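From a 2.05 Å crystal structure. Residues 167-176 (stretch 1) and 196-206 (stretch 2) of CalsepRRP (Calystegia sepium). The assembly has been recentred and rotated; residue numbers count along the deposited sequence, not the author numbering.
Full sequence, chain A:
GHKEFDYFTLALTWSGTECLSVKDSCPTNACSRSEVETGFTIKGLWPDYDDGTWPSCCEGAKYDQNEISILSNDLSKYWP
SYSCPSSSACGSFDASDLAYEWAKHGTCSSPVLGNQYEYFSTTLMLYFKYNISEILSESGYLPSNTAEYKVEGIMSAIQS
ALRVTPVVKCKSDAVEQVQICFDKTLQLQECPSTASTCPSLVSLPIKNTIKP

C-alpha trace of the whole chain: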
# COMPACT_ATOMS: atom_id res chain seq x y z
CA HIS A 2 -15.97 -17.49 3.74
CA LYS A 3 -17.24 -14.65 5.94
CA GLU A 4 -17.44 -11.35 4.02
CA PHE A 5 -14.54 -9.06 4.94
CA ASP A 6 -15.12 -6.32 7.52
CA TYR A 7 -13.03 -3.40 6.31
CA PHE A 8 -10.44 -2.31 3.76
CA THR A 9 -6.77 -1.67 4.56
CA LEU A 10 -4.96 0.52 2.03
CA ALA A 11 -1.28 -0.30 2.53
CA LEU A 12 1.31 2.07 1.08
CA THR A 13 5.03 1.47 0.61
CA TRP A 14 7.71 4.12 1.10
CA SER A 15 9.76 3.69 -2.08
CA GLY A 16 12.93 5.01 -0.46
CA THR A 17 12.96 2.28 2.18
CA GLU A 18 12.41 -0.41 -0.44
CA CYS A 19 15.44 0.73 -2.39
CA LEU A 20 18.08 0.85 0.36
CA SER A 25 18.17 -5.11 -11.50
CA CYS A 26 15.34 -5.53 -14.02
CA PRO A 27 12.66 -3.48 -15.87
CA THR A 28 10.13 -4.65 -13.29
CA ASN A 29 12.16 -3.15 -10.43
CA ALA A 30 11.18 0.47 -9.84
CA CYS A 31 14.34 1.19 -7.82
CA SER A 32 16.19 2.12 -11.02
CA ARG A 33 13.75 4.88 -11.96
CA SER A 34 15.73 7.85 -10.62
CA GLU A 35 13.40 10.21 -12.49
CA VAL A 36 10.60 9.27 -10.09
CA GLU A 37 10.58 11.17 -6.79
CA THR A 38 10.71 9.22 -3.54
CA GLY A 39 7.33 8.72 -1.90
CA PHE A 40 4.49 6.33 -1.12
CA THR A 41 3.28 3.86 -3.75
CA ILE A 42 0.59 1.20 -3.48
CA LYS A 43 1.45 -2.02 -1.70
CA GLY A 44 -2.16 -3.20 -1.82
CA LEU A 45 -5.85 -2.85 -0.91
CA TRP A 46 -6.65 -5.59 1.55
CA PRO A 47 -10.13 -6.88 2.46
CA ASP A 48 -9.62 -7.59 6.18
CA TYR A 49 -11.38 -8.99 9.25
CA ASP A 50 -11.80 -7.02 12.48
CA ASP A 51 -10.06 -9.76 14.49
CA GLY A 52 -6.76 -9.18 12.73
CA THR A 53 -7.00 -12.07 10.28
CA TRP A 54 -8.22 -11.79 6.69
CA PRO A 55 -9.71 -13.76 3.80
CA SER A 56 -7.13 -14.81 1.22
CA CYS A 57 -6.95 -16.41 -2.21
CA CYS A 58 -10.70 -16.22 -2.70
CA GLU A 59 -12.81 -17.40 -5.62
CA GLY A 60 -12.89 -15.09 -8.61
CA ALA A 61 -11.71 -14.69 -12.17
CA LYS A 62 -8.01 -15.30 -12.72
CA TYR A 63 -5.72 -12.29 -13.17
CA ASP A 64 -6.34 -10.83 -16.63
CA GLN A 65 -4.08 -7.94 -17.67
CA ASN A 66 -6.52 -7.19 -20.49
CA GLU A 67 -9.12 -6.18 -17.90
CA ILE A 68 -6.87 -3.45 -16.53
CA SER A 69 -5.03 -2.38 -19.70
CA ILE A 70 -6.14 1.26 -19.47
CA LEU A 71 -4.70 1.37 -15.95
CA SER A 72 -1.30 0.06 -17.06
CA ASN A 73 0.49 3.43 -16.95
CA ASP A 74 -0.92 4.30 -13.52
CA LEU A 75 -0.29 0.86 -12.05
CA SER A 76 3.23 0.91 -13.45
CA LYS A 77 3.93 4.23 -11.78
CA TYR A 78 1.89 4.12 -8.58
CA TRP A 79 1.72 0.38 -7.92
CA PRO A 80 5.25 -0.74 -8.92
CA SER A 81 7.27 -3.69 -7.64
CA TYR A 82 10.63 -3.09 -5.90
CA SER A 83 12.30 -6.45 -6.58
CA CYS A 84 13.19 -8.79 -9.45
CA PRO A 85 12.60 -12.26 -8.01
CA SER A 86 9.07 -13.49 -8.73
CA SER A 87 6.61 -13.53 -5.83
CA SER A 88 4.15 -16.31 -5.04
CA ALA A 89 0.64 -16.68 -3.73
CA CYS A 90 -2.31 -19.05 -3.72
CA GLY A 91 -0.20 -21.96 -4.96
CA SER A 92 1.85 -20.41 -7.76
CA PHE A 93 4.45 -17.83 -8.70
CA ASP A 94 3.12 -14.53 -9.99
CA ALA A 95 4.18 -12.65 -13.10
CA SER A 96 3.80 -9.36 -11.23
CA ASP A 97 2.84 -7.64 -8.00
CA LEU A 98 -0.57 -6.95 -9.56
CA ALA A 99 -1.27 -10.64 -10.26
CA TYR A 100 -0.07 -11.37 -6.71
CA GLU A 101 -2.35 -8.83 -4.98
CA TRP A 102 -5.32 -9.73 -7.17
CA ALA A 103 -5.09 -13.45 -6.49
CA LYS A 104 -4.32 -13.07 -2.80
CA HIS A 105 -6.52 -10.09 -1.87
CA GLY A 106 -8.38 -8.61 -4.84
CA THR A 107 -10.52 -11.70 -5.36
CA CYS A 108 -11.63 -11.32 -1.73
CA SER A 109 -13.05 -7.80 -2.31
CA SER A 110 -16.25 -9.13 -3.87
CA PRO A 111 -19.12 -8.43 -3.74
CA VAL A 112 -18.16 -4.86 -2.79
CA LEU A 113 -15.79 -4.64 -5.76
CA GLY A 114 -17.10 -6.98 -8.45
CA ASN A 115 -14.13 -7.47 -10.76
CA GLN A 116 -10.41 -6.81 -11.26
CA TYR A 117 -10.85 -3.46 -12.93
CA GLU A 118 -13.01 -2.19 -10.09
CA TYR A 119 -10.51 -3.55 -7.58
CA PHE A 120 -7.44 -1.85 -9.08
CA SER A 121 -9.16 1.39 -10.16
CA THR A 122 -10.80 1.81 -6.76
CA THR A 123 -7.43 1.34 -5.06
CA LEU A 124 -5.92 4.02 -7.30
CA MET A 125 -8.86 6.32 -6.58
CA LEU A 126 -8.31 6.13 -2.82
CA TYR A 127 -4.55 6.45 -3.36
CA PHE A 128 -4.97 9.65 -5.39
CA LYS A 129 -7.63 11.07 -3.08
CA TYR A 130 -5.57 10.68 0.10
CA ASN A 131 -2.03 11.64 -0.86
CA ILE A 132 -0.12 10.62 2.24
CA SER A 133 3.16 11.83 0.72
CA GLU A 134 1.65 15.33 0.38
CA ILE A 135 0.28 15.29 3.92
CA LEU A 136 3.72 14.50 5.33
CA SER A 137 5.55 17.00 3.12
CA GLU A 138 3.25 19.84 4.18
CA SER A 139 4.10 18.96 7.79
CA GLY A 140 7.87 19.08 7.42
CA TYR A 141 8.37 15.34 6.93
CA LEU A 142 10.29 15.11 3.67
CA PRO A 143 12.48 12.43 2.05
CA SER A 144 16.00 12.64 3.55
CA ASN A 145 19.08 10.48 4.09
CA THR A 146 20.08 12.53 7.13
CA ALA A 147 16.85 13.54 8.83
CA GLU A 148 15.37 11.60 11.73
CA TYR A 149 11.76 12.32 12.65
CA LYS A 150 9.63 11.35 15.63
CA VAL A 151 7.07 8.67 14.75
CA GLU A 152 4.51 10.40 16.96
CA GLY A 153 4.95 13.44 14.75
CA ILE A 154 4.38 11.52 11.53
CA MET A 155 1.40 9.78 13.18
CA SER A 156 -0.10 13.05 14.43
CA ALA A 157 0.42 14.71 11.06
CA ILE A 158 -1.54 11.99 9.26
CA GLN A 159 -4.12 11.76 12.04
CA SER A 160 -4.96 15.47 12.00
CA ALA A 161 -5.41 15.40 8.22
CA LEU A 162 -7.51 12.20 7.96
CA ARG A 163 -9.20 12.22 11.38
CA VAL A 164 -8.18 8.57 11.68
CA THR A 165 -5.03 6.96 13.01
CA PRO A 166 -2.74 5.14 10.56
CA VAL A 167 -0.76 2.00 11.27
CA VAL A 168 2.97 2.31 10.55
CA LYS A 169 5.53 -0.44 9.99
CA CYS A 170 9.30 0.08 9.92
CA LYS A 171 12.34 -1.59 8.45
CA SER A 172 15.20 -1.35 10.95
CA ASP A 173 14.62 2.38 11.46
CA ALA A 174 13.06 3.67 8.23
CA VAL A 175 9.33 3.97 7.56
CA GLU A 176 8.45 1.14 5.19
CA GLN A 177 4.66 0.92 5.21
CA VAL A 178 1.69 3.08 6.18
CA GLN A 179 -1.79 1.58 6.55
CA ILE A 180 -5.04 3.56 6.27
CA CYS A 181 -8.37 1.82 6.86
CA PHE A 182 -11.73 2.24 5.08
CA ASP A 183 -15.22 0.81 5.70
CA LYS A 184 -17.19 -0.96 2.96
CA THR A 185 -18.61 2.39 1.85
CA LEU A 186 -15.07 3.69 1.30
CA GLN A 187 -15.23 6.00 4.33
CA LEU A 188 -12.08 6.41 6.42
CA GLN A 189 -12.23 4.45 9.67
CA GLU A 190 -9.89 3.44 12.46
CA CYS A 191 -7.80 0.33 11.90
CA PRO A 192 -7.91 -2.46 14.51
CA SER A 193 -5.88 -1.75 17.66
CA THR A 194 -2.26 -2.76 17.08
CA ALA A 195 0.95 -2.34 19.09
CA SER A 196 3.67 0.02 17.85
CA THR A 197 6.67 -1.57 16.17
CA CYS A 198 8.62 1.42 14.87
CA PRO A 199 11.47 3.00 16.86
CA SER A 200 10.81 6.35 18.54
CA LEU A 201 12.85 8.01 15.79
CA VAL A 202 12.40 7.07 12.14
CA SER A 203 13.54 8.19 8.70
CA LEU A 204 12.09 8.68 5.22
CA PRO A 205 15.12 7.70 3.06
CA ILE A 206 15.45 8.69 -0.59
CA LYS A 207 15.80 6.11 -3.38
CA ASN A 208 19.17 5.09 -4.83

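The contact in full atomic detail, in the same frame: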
# COMPACT_ATOMS: atom_id res chain seq x y z
N VAL A 167 -1.58 3.03 10.66
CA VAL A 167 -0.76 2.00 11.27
C VAL A 167 0.55 2.14 10.49
O VAL A 167 0.54 2.25 9.27
CB VAL A 167 -1.38 0.59 11.06
CG1 VAL A 167 -0.44 -0.48 11.62
CG2 VAL A 167 -2.73 0.51 11.78
N VAL A 168 1.67 2.17 11.20
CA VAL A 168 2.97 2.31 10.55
C VAL A 168 3.90 1.15 10.87
O VAL A 168 4.00 0.72 12.02
CB VAL A 168 3.69 3.62 10.97
CG1 VAL A 168 5.00 3.74 10.20
CG2 VAL A 168 2.81 4.84 10.71
N LYS A 169 4.58 0.65 9.84
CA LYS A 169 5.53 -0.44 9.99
C LYS A 169 6.89 0.08 9.54
O LYS A 169 6.99 0.86 8.59
CB LYS A 169 5.13 -1.64 9.12
CG LYS A 169 3.72 -2.17 9.38
CD LYS A 169 3.54 -2.65 10.81
CE LYS A 169 2.20 -3.36 11.00
NZ LYS A 169 2.00 -3.76 12.41
N CYS A 170 7.94 -0.35 10.24
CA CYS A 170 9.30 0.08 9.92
C CYS A 170 10.24 -1.04 9.55
O CYS A 170 10.01 -2.21 9.87
CB CYS A 170 9.89 0.86 11.09
SG CYS A 170 9.16 2.51 11.24
N LYS A 171 11.31 -0.66 8.87
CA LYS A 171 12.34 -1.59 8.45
C LYS A 171 13.63 -1.08 9.08
O LYS A 171 14.24 -0.14 8.59
CB LYS A 171 12.45 -1.59 6.92
CG LYS A 171 13.34 -2.65 6.33
CD LYS A 171 13.33 -2.54 4.81
CE LYS A 171 14.18 -3.61 4.15
NZ LYS A 171 14.17 -3.46 2.67
N SER A 172 14.00 -1.69 10.21
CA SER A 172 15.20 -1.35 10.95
C SER A 172 15.10 0.00 11.66
O SER A 172 15.36 0.11 12.86
CB SER A 172 16.42 -1.35 10.03
OG SER A 172 17.61 -1.09 10.76
N ASP A 173 14.75 1.04 10.91
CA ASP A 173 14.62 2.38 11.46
C ASP A 173 13.94 3.33 10.48
O ASP A 173 13.63 4.48 10.82
CB ASP A 173 16.00 2.93 11.81
CG ASP A 173 15.92 4.31 12.41
OD1 ASP A 173 15.35 4.43 13.52
OD2 ASP A 173 16.42 5.27 11.79
N ALA A 174 13.70 2.86 9.26
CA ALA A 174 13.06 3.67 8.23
C ALA A 174 11.60 3.26 8.04
O ALA A 174 11.26 2.08 8.10
CB ALA A 174 13.81 3.51 6.92
N VAL A 175 10.74 4.25 7.80
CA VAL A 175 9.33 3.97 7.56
C VAL A 175 9.19 3.18 6.27
O VAL A 175 9.62 3.63 5.20
CB VAL A 175 8.52 5.28 7.45
CG1 VAL A 175 7.06 4.97 7.11
CG2 VAL A 175 8.60 6.05 8.76
N GLU A 176 8.62 1.99 6.36
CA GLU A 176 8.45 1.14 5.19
C GLU A 176 7.02 1.08 4.69
O GLU A 176 6.77 1.11 3.49
CB GLU A 176 8.94 -0.29 5.49
CG GLU A 176 8.67 -1.26 4.35
CD GLU A 176 9.36 -2.60 4.54
OE1 GLU A 176 9.24 -3.19 5.64
OE2 GLU A 176 10.01 -3.07 3.58
N SER A 196 2.65 -0.66 18.64
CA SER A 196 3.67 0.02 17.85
C SER A 196 4.86 -0.90 17.63
O SER A 196 5.17 -1.73 18.49
CB SER A 196 4.13 1.29 18.56
OG SER A 196 3.07 2.21 18.71
N THR A 197 5.52 -0.74 16.49
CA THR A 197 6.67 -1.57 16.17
C THR A 197 7.85 -0.73 15.70
O THR A 197 8.99 -1.19 15.67
CB THR A 197 6.31 -2.60 15.10
OG1 THR A 197 5.65 -1.96 14.00
CG2 THR A 197 5.39 -3.66 15.68
N CYS A 198 7.58 0.52 15.33
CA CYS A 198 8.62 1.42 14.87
C CYS A 198 9.38 2.04 16.03
O CYS A 198 8.84 2.20 17.12
CB CYS A 198 8.04 2.56 14.04
SG CYS A 198 7.50 2.17 12.35
N PRO A 199 10.65 2.38 15.81
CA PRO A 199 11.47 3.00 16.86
C PRO A 199 10.89 4.39 17.11
O PRO A 199 10.12 4.89 16.29
CB PRO A 199 12.86 3.08 16.23
CG PRO A 199 12.86 1.98 15.23
CD PRO A 199 11.48 2.05 14.64
N SER A 200 11.28 5.01 18.21
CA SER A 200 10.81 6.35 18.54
C SER A 200 11.20 7.35 17.45
O SER A 200 10.46 8.29 17.16
CB SER A 200 11.39 6.81 19.87
OG SER A 200 10.87 8.08 20.24
N LEU A 201 12.37 7.14 16.86
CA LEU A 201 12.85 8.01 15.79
C LEU A 201 12.95 7.21 14.50
O LEU A 201 13.51 6.12 14.48
CB LEU A 201 14.23 8.60 16.15
CG LEU A 201 14.28 9.57 17.33
CD1 LEU A 201 15.72 10.02 17.54
CD2 LEU A 201 13.38 10.76 17.07
N VAL A 202 12.40 7.76 13.42
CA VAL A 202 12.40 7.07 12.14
C VAL A 202 12.83 7.99 11.01
O VAL A 202 12.91 9.21 11.18
CB VAL A 202 11.00 6.51 11.82
CG1 VAL A 202 10.60 5.50 12.88
CG2 VAL A 202 9.99 7.65 11.75
N SER A 203 13.11 7.40 9.85
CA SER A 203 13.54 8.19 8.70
C SER A 203 12.72 7.91 7.45
O SER A 203 12.03 6.89 7.36
CB SER A 203 15.01 7.91 8.40
OG SER A 203 15.21 6.54 8.09
N LEU A 204 12.79 8.83 6.49
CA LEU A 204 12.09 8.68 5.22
C LEU A 204 13.16 8.78 4.14
O LEU A 204 13.22 9.76 3.39
CB LEU A 204 11.05 9.79 5.06
CG LEU A 204 9.90 9.77 6.08
CD1 LEU A 204 9.12 11.08 6.01
CD2 LEU A 204 8.98 8.58 5.81
N PRO A 205 14.02 7.76 4.04
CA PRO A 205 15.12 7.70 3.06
C PRO A 205 14.71 7.92 1.61
O PRO A 205 13.57 7.64 1.22
CB PRO A 205 15.71 6.31 3.29
CG PRO A 205 14.53 5.51 3.76
CD PRO A 205 13.88 6.47 4.73
N ILE A 206 15.65 8.42 0.83
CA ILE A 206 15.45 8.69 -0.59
C ILE A 206 15.93 7.47 -1.37
O ILE A 206 16.78 6.71 -0.88
CB ILE A 206 16.28 9.93 -1.03
CG1 ILE A 206 15.89 11.14 -0.16
CG2 ILE A 206 16.03 10.25 -2.50
CD1 ILE A 206 16.76 12.36 -0.37
O HOH W 1 4.79 1.34 14.49
O HOH W 2 2.93 -1.37 14.32
O HOH W 3 7.37 -2.01 12.27

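Stretch 1 is a β-hairpin, its strands 167-171 and 174-176 joined by a tight turn at Ser 172 and Asp 173, and stretch 2 runs past it as a largely extended segment. The two bury 554 Å² between them and are joined by a disulfide, a single β-bridge and three bridging waters.

At the start of stretch 2, Ser 196 points away and makes no contact. Thr 197 points toward the hairpin but reaches it mainly through water. Water 1 donates to Val 168 O (2.7 Å) and accepts from Thr 197 N (3.0 Å). Thr 197 OG1 lies 2.8 Å from water 2, which also accepts from Lys 169 NZ (3.2 Å), and 2.4 Å from water 3, which accepts from Cys 170 N at 2.7 Å. A small hydroxyl side chain suits this solvent-filled gap, where backbone groups of the two segments are too far apart to pair directly.

Cys 198 supplies the covalent link. Its SG bonds Cys 170 SG at 2.0 Å, with chi3 of 96° and both chi1 angles in the m well, a relaxed geometry for a disulfide. The bridge is lined by apolar groups: Val 168 CG1 packs 3.7 Å from Cys 198 SG, and Val 202 CG1 approaches Cys 170 SG at the same distance. The CA-to-CB bond of Pro 199 points toward the hairpin, and CD lies 4.1 Å from Cys 170 CB and CG 3.9 Å from Ser 172 O, so the ring packs beside Cys 170 and the turn.

Ser 200 faces away, and the end of the Leu 201 side chain also leads away from the hairpin. The backbone of Leu 201 comes close, with its O 2.7 Å from Asp 173 OD1. Val 202 contributes to the apolar packing again through CG2, 3.7 Å from Val 175 CG2, while its CA makes a CA-H...O contact with Asp 173 O at 3.2 Å.

The backbones pair at Ser 203, bridged with Ala 174 at a CA-CA distance of 4.6 Å. Ser 203 N donates to Asp 173 O (3.1 Å, 141°), and Val 175 N donates to Ser 203 O (3.0 Å, 165°). Small side chains fit this close approach, with Ala 174 CB just 3.5 Å from Ser 203 OG. Beyond the bridge, Leu 204 brings CD2 to 3.7 Å from Val 175 CB, and Pro 205 CD packs 3.7 Å from Ala 174 CB. These four, like Val 168 and Val 202, are buried, and their apolar side chains need no polar partner there. The contact ends at Pro 205; Ile 206 lies out of reach.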